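Local atomic coordinates of chitinase (Thermococcus kodakarensis KOD1, PDB entry 5DHE), a protein that is a chitinase, hydrolysing chitin, and carries chitin-binding domains, one of which is described here and probably holds the enzyme to its polymeric substrate. Residues 11-16 and 81-86. Residues are numbered along the deposited sequence; the frame is centred on the assembly and turned at random.
Sequences VKIQDW and GSEPVE
Asp15, near the end of edge strand 9-15, and Ser82, in the loop leaving strand 72-80, exemplify how a single charged side chain can tie a loop to a sheet at a domain surface. The Asp15 side chain leaves with CG anti to the backbone N (chi1 174°), which carries its carboxylate across to the loop. There Ser82 OG donates a hydrogen bond to Asp15 OD2 at 2.5 Å, meeting the oxygen on its syn side and 18° out of the carboxylate plane. The other oxygen, OD1, accepts from the backbone N of Gly17, so both ends of the carboxylate are engaged and its rotation is restrained. A water donates to Asp15 OD2 (2.8 Å); it also lies implausibly close to Glu83 OE2 (2.4 Å), so a bridge between the two acids, whose oxygens OD2 and OE2 are 4.3 Å apart, is doubtful. Two residues earlier on the strand, Ile13 crosses the Glu83 chain at about a right angle, its CD1 4.2 Å from Glu83 CG. Thr19 of the neighbouring strand 18-26 also grips the loop, through Gly81 O and Glu83 N. An alanine at Asp15 would probably leave the Ser82 hydroxyl without its acceptor and the loop less firmly tied to the edge strand. Within this beta-sandwich, where the loop crosses from strand 72-80 of one sheet to strand 85-92 of the other, the paired acids are likely to raise each other's proton affinity, an effect that the two donors to Asp15, the Ser82 hydroxyl and the Gly17 N-H, would partly offset.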
# COMPACT_ATOMS: atom_id res chain seq x y z
N VAL A 11 1.71 -0.17 9.26
CA VAL A 11 1.76 -1.48 8.61
C VAL A 11 2.11 -2.64 9.53
O VAL A 11 3.02 -2.55 10.35
CB VAL A 11 2.80 -1.42 7.45
CG1 VAL A 11 2.89 -2.76 6.72
CG2 VAL A 11 2.44 -0.31 6.49
N LYS A 12 1.36 -3.73 9.39
CA LYS A 12 1.60 -4.93 10.19
C LYS A 12 1.75 -6.08 9.22
O LYS A 12 0.93 -6.23 8.31
CB LYS A 12 0.42 -5.21 11.13
CG LYS A 12 0.20 -4.14 12.19
CD LYS A 12 -0.85 -4.60 13.18
CE LYS A 12 -0.92 -3.64 14.36
NZ LYS A 12 -0.99 -2.24 13.89
N ILE A 13 2.78 -6.91 9.41
CA ILE A 13 3.00 -8.01 8.49
C ILE A 13 3.10 -9.37 9.19
O ILE A 13 3.56 -9.46 10.33
CB ILE A 13 4.27 -7.76 7.64
CG1 ILE A 13 5.53 -8.06 8.43
CG2 ILE A 13 4.31 -6.28 7.21
CD1 ILE A 13 6.79 -8.03 7.58
N GLN A 14 2.62 -10.40 8.51
CA GLN A 14 2.63 -11.77 9.02
C GLN A 14 3.20 -12.63 7.90
O GLN A 14 2.65 -12.64 6.80
CB GLN A 14 1.21 -12.27 9.31
CG GLN A 14 0.47 -11.55 10.43
CD GLN A 14 -0.80 -12.28 10.85
OE1 GLN A 14 -1.83 -12.23 10.16
NE2 GLN A 14 -0.74 -12.96 11.98
N ASP A 15 4.28 -13.35 8.19
CA ASP A 15 4.91 -14.21 7.19
C ASP A 15 4.81 -15.66 7.60
O ASP A 15 5.29 -16.16 8.61
CB ASP A 15 6.37 -13.78 7.02
CG ASP A 15 7.17 -14.71 6.11
OD1 ASP A 15 6.61 -15.62 5.47
OD2 ASP A 15 8.40 -14.50 6.04
N TRP A 16 3.95 -16.56 6.60
CA TRP A 16 3.77 -17.98 6.92
C TRP A 16 4.15 -18.79 5.69
O TRP A 16 3.77 -19.95 5.58
CB TRP A 16 2.30 -18.20 7.27
CG TRP A 16 1.37 -17.90 6.11
CD1 TRP A 16 1.23 -18.64 4.96
CD2 TRP A 16 0.46 -16.80 5.99
NE1 TRP A 16 0.29 -18.07 4.14
CE2 TRP A 16 -0.20 -16.94 4.74
CE3 TRP A 16 0.14 -15.72 6.81
CZ2 TRP A 16 -1.16 -16.03 4.30
CZ3 TRP A 16 -0.82 -14.81 6.37
CH2 TRP A 16 -1.46 -14.97 5.13
N GLY A 81 5.64 -15.66 -1.08
CA GLY A 81 7.01 -15.63 -0.60
C GLY A 81 7.14 -14.99 0.77
O GLY A 81 6.16 -14.51 1.35
N SER A 82 8.38 -14.98 1.27
CA SER A 82 8.74 -14.43 2.58
C SER A 82 9.18 -12.97 2.47
O SER A 82 10.18 -12.69 1.84
CB SER A 82 9.89 -15.26 3.17
OG SER A 82 10.32 -14.74 4.42
N GLU A 83 8.41 -12.07 3.09
CA GLU A 83 8.73 -10.64 3.07
C GLU A 83 9.14 -10.13 1.69
O GLU A 83 10.21 -9.54 1.52
CB GLU A 83 9.82 -10.35 4.10
CG GLU A 83 9.35 -10.62 5.53
CD GLU A 83 10.40 -10.26 6.56
OE1 GLU A 83 10.91 -9.12 6.51
OE2 GLU A 83 10.69 -11.10 7.44
N PRO A 84 8.27 -10.31 0.69
CA PRO A 84 8.57 -9.87 -0.68
C PRO A 84 8.46 -8.37 -0.91
O PRO A 84 9.02 -7.85 -1.88
CB PRO A 84 7.57 -10.66 -1.52
CG PRO A 84 6.38 -10.72 -0.63
CD PRO A 84 6.99 -11.05 0.73
N VAL A 85 7.76 -7.67 -0.04
CA VAL A 85 7.64 -6.23 -0.24
C VAL A 85 8.92 -5.54 0.24
O VAL A 85 9.33 -5.67 1.40
CB VAL A 85 6.42 -5.65 0.50
CG1 VAL A 85 6.40 -4.12 0.38
CG2 VAL A 85 5.15 -6.23 -0.11
N GLU A 86 9.53 -4.79 -0.66
CA GLU A 86 10.76 -4.07 -0.34
C GLU A 86 10.45 -2.62 0.04
O GLU A 86 11.23 -1.99 0.77
CB GLU A 86 11.70 -4.10 -1.55
CG GLU A 86 12.18 -5.51 -1.90
CD GLU A 86 13.05 -5.53 -3.13
OE1 GLU A 86 12.69 -4.89 -4.14
OE2 GLU A 86 14.10 -6.20 -3.10
O HOH W 1 9.72 -13.19 8.09